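Local structure of endo-1,4-beta-mannanase (Eisenia fetida, 5Y6T) at residues A[25-30]-A[56-61]; A[64-69]-A[100-105]. The protein probably hydrolyses internal beta-1,4-mannosidic bonds of mannans as an endo-1,4-beta-mannanase of glycoside hydrolase family 5. All coordinates share one frame; numbering follows the deposited sequence.

Interaction 1: A[25-30]-A[56-61]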
loop_
_atom_site.group_PDB
_atom_site.type_symbol
_atom_site.label_atom_id
_atom_site.label_comp_id
_atom_site.label_asym_id
_atom_site.label_seq_id
_atom_site.Cartn_x
_atom_site.Cartn_y
_atom_site.Cartn_z
ATOM N N SER A 25 -10.914 -3.738 -6.351
ATOM C CA SER A 25 -10.951 -5.166 -6.165
ATOM C C SER A 25 -9.823 -5.826 -6.926
ATOM O O SER A 25 -9.727 -5.632 -8.098
ATOM C CB SER A 25 -12.275 -5.746 -6.643
ATOM O OG SER A 25 -12.339 -7.144 -6.523
ATOM N N GLY A 26 -8.912 -6.493 -6.246
ATOM C CA GLY A 26 -7.758 -7.006 -6.926
ATOM C C GLY A 26 -6.829 -7.778 -6.040
ATOM O O GLY A 26 -7.261 -8.359 -5.060
ATOM N N MET A 27 -5.588 -7.904 -6.473
ATOM C CA MET A 27 -4.590 -8.674 -5.721
ATOM C C MET A 27 -3.353 -7.876 -5.478
ATOM O O MET A 27 -2.936 -7.073 -6.333
ATOM C CB MET A 27 -4.189 -9.958 -6.511
ATOM C CG MET A 27 -5.356 -10.843 -6.865
ATOM S SD MET A 27 -4.692 -12.401 -7.576
ATOM C CE MET A 27 -6.139 -13.075 -8.381
ATOM N N ASN A 28 -2.730 -8.150 -4.338
ATOM C CA ASN A 28 -1.358 -7.841 -4.194
ATOM C C ASN A 28 -0.598 -8.764 -5.144
ATOM O O ASN A 28 -0.900 -9.963 -5.171
ATOM C CB ASN A 28 -0.869 -8.128 -2.784
ATOM C CG ASN A 28 -1.367 -7.148 -1.774
ATOM O OD1 ASN A 28 -0.684 -6.183 -1.485
ATOM N ND2 ASN A 28 -2.514 -7.446 -1.169
ATOM N N ILE A 29 0.358 -8.220 -5.876
ATOM C CA ILE A 29 1.235 -9.099 -6.747
ATOM C C ILE A 29 2.009 -10.092 -5.841
ATOM O O ILE A 29 1.927 -11.289 -6.118
ATOM C CB ILE A 29 2.054 -8.373 -7.800
ATOM C CG1 ILE A 29 1.123 -7.523 -8.654
ATOM C CG2 ILE A 29 2.841 -9.330 -8.672
ATOM C CD1 ILE A 29 -0.059 -8.252 -9.218
ATOM N N ALA A 30 2.691 -9.675 -4.784
ATOM C CA ALA A 30 3.209 -8.307 -4.555
ATOM C C ALA A 30 4.544 -8.041 -5.280
ATOM O O ALA A 30 5.025 -6.908 -5.353
ATOM C CB ALA A 30 3.351 -8.030 -3.100
ATOM N N VAL A 56 -3.047 -8.787 -16.982
ATOM C CA VAL A 56 -4.050 -9.435 -17.826
ATOM C C VAL A 56 -4.963 -10.472 -17.098
ATOM O O VAL A 56 -6.218 -10.418 -17.254
ATOM C CB VAL A 56 -3.399 -10.065 -19.112
ATOM C CG1 VAL A 56 -4.487 -10.711 -19.966
ATOM C CG2 VAL A 56 -2.700 -8.958 -19.956
ATOM N N ARG A 57 -4.345 -11.346 -16.334
ATOM C CA ARG A 57 -5.023 -12.421 -15.625
ATOM C C ARG A 57 -5.916 -11.873 -14.529
ATOM O O ARG A 57 -7.034 -12.333 -14.380
ATOM C CB ARG A 57 -4.020 -13.408 -15.098
ATOM C CG ARG A 57 -3.334 -14.145 -16.260
ATOM C CD ARG A 57 -2.741 -15.464 -15.848
ATOM N NE ARG A 57 -1.589 -15.352 -14.980
ATOM C CZ ARG A 57 -1.468 -15.926 -13.794
ATOM N NH1 ARG A 57 -2.450 -16.629 -13.278
ATOM N NH2 ARG A 57 -0.344 -15.784 -13.112
ATOM N N ILE A 58 -5.469 -10.795 -13.862
ATOM C CA ILE A 58 -6.326 -10.139 -12.873
ATOM C C ILE A 58 -7.576 -9.549 -13.520
ATOM O O ILE A 58 -8.692 -9.796 -13.032
ATOM C CB ILE A 58 -5.511 -9.106 -12.052
ATOM C CG1 ILE A 58 -4.556 -9.858 -11.130
ATOM C CG2 ILE A 58 -6.475 -8.168 -11.322
ATOM C CD1 ILE A 58 -3.523 -9.013 -10.450
ATOM N N LYS A 59 -7.404 -8.813 -14.607
ATOM C CA LYS A 59 -8.533 -8.228 -15.278
ATOM C C LYS A 59 -9.470 -9.306 -15.779
ATOM O O LYS A 59 -10.690 -9.154 -15.735
ATOM C CB LYS A 59 -8.116 -7.238 -16.364
ATOM C CG LYS A 59 -9.303 -6.609 -17.105
ATOM C CD LYS A 59 -10.055 -5.618 -16.178
ATOM C CE LYS A 59 -11.465 -6.040 -15.776
ATOM N NZ LYS A 59 -12.056 -5.128 -14.735
ATOM N N ALA A 60 -8.907 -10.365 -16.351
ATOM C CA ALA A 60 -9.736 -11.469 -16.878
ATOM C C ALA A 60 -10.694 -12.106 -15.844
ATOM O O ALA A 60 -11.776 -12.518 -16.218
ATOM C CB ALA A 60 -8.886 -12.526 -17.511
ATOM N N GLU A 61 -10.310 -12.077 -14.562
ATOM C CA GLU A 61 -11.064 -12.645 -13.466
ATOM C C GLU A 61 -12.048 -11.643 -12.883
ATOM O O GLU A 61 -12.859 -11.978 -11.987
ATOM C CB GLU A 61 -10.090 -13.144 -12.386
ATOM C CG GLU A 61 -9.153 -14.252 -12.804
ATOM C CD GLU A 61 -9.785 -15.522 -13.304
ATOM O OE1 GLU A 61 -11.008 -15.740 -13.130
ATOM O OE2 GLU A 61 -8.959 -16.323 -13.882
#
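Ile58 of helix 42-60 meets Met27 of strand 20-28 and Ile29, which follows in segment 25-30. One methyl does most of the work: Ile58 CD1 lies 3.8 Å from Ile29 CD1 and 4.1 Å from Met27 CB. The two isoleucine chains cross at a slant, and their end methyls touch. Ile58 CG1 sits anti to the carbonyl carbon (chi1 -71°), and the chain then runs extended (chi2 169°), which carries CD1 out from the helix to the strand. Met27 CB also points at the helix. All three residues are buried, and no hydrogen bond crosses between the segments, so this is plain apolar packing. Away from this packing the helix is open to solvent: Val56 and Ala60 are exposed, Arg57 and Lys59 partly so. Arg57 NE forms a salt bridge with Asp53, and Lys59 NZ bonds to Gly63 O. Neither side chain touches segment 25-30. The contact belongs to a beta-alpha-beta unit of strand 20-28, helix 42-60 and strand 65-72. Helix 338-348 adds Phe338 and Gln341 against Met27, while Ile29 also touches Leu66 of the parallel neighbouring strand 65-72.

Interaction 2: A[64-69]-A[100-105]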
loop_
_atom_site.group_PDB
_atom_site.type_symbol
_atom_site.label_atom_id
_atom_site.label_comp_id
_atom_site.label_asym_id
_atom_site.label_seq_id
_atom_site.Cartn_x
_atom_site.Cartn_y
_atom_site.Cartn_z
ATOM N N ASN A 64 -9.917 -5.110 -10.802
ATOM C CA ASN A 64 -9.651 -3.804 -11.407
ATOM C C ASN A 64 -8.442 -3.088 -10.891
ATOM O O ASN A 64 -8.266 -1.911 -11.184
ATOM C CB ASN A 64 -10.886 -2.896 -11.257
ATOM C CG ASN A 64 -11.236 -2.585 -9.802
ATOM O OD1 ASN A 64 -10.359 -2.703 -8.889
ATOM N ND2 ASN A 64 -12.515 -2.277 -9.551
ATOM N N SER A 65 -7.642 -3.779 -10.091
ATOM C CA SER A 65 -6.543 -3.140 -9.431
ATOM C C SER A 65 -5.554 -4.141 -8.938
ATOM O O SER A 65 -5.817 -5.347 -8.840
ATOM C CB SER A 65 -7.073 -2.251 -8.298
ATOM O OG SER A 65 -7.876 -3.024 -7.412
ATOM N N LEU A 66 -4.394 -3.605 -8.545
ATOM C CA LEU A 66 -3.320 -4.393 -8.009
ATOM C C LEU A 66 -2.399 -3.554 -7.144
ATOM O O LEU A 66 -2.275 -2.359 -7.349
ATOM C CB LEU A 66 -2.543 -5.145 -9.126
ATOM C CG LEU A 66 -1.675 -4.355 -10.085
ATOM C CD1 LEU A 66 -0.291 -3.980 -9.529
ATOM C CD2 LEU A 66 -1.599 -5.068 -11.383
ATOM N N ARG A 67 -1.712 -4.210 -6.230
ATOM C CA ARG A 67 -0.698 -3.585 -5.386
ATOM C C ARG A 67 0.630 -4.273 -5.611
ATOM O O ARG A 67 0.723 -5.487 -5.546
ATOM C CB ARG A 67 -1.114 -3.688 -3.907
ATOM C CG ARG A 67 -0.162 -3.048 -2.890
ATOM C CD ARG A 67 -0.927 -2.949 -1.561
ATOM N NE ARG A 67 -0.129 -2.447 -0.443
ATOM C CZ ARG A 67 0.424 -3.215 0.495
ATOM N NH1 ARG A 67 0.449 -4.560 0.415
ATOM N NH2 ARG A 67 1.041 -2.608 1.514
ATOM N N ILE A 68 1.657 -3.499 -5.875
ATOM C CA ILE A 68 2.962 -4.034 -6.234
ATOM C C ILE A 68 4.069 -3.267 -5.510
ATOM O O ILE A 68 3.993 -2.036 -5.262
ATOM C CB ILE A 68 3.192 -3.960 -7.768
ATOM C CG1 ILE A 68 4.469 -4.758 -8.129
ATOM C CG2 ILE A 68 3.210 -2.526 -8.315
ATOM C CD1 ILE A 68 4.487 -5.217 -9.572
ATOM N N TRP A 69 5.123 -3.976 -5.174
ATOM C CA TRP A 69 6.188 -3.428 -4.329
ATOM C C TRP A 69 7.451 -3.209 -5.129
ATOM O O TRP A 69 7.774 -4.021 -6.023
ATOM C CB TRP A 69 6.504 -4.373 -3.203
ATOM C CG TRP A 69 5.427 -4.682 -2.208
ATOM C CD1 TRP A 69 4.102 -4.319 -2.245
ATOM C CD2 TRP A 69 5.597 -5.428 -1.011
ATOM N NE1 TRP A 69 3.429 -4.856 -1.142
ATOM C CE2 TRP A 69 4.335 -5.528 -0.376
ATOM C CE3 TRP A 69 6.691 -6.070 -0.408
ATOM C CZ2 TRP A 69 4.155 -6.222 0.837
ATOM C CZ3 TRP A 69 6.501 -6.730 0.789
ATOM C CH2 TRP A 69 5.252 -6.809 1.397
ATOM N N ALA A 100 6.644 2.734 -16.194
ATOM C CA ALA A 100 5.905 3.296 -17.321
ATOM C C ALA A 100 5.325 2.206 -18.186
ATOM O O ALA A 100 4.185 2.296 -18.526
ATOM C CB ALA A 100 6.718 4.365 -18.131
ATOM N N GLN A 101 6.141 1.247 -18.588
ATOM C CA GLN A 101 5.708 0.126 -19.437
ATOM C C GLN A 101 4.582 -0.642 -18.714
ATOM O O GLN A 101 3.525 -0.945 -19.286
ATOM C CB GLN A 101 6.857 -0.819 -19.693
ATOM C CG GLN A 101 7.950 -0.368 -20.658
ATOM C CD GLN A 101 8.890 -1.525 -20.987
ATOM O OE1 GLN A 101 8.463 -2.545 -21.539
ATOM N NE2 GLN A 101 10.128 -1.444 -20.478
ATOM N N PHE A 102 4.795 -0.867 -17.424
ATOM C CA PHE A 102 3.834 -1.650 -16.606
ATOM C C PHE A 102 2.483 -0.897 -16.541
ATOM O O PHE A 102 1.426 -1.450 -16.816
ATOM C CB PHE A 102 4.431 -1.855 -15.221
ATOM C CG PHE A 102 3.585 -2.703 -14.308
ATOM C CD1 PHE A 102 3.512 -4.074 -14.511
ATOM C CD2 PHE A 102 3.018 -2.158 -13.186
ATOM C CE1 PHE A 102 2.789 -4.881 -13.674
ATOM C CE2 PHE A 102 2.315 -2.956 -12.311
ATOM C CZ PHE A 102 2.215 -4.331 -12.528
ATOM N N LEU A 103 2.568 0.407 -16.323
ATOM C CA LEU A 103 1.412 1.254 -16.249
ATOM C C LEU A 103 0.705 1.426 -17.567
ATOM O O LEU A 103 -0.534 1.516 -17.598
ATOM C CB LEU A 103 1.767 2.634 -15.680
ATOM C CG LEU A 103 2.164 2.650 -14.203
ATOM C CD1 LEU A 103 2.910 3.866 -13.806
ATOM C CD2 LEU A 103 0.927 2.521 -13.321
ATOM N N ASP A 104 1.463 1.419 -18.666
ATOM C CA ASP A 104 0.800 1.439 -19.972
ATOM C C ASP A 104 -0.020 0.163 -20.222
ATOM O O ASP A 104 -1.089 0.240 -20.833
ATOM C CB ASP A 104 1.842 1.658 -21.090
ATOM C CG ASP A 104 2.455 3.019 -21.092
ATOM O OD1 ASP A 104 1.993 4.001 -20.371
ATOM O OD2 ASP A 104 3.410 3.131 -21.874
ATOM N N VAL A 105 0.533 -0.996 -19.825
ATOM C CA VAL A 105 -0.215 -2.266 -19.914
ATOM C C VAL A 105 -1.453 -2.238 -19.006
ATOM O O VAL A 105 -2.551 -2.640 -19.392
ATOM C CB VAL A 105 0.676 -3.452 -19.702
ATOM C CG1 VAL A 105 -0.124 -4.725 -19.730
ATOM C CG2 VAL A 105 1.683 -3.529 -20.872
#
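Phe102 CG stands anti to the backbone N (chi1 -177°), which sends the ring from helix 95-108 toward Leu66 and Ile68 of strand 65-72. In Leu66, CG lies between the backbone N and the carbonyl carbon (chi1 70°), and both methyls come near the ring. This is helix-on-strand packing in the beta/alpha barrel expected of a GH5 enzyme. The two aliphatic chains and the ring approach from opposite directions. Leu66 CD1 comes in at the ring edge, near its plane, 3.9 Å from Phe102 CZ. Ile68 CD1 meets the ring obliquely. Ile68 CG2 lies 4.1 Å from Phe102 CE2. Tyr43 and Ile55 of helix 42-60 also touch Phe102, so the ring touches both that helix and the strand. Replacing Phe102 with alanine would probably open a gap beneath helix 95-108 and leave the methyls of Leu66 and Ile68 without their aromatic partner. Arg67, between them in sequence, turns to the barrel interior, where it forms salt bridges with Glu163 and Glu297. The closest approach between strand and helix is that of Ile68 CD1 to Phe102 CZ, at 3.8 Å.

Interactions 1 and 2 follow one another along the chain: the first closes before the second opens. Their centres are about 10 Å apart, on the same side of the chain's centre. Both pack a helix onto the same sheet, where strands 20-28 and 65-72 run parallel as neighbours. Helix 42-60 connects these strands and also borders the Phe102 ring of interaction 2. The contacts also touch each other. Ser25 O and Asn64 N probably form a hydrogen bond at 2.8 Å, and Asn28 OD1 probably bonds to Arg67 NH1 at 2.7 Å. The two contacts together pack successive helices 42-60 and 95-108 on adjoining strands of the barrel wall.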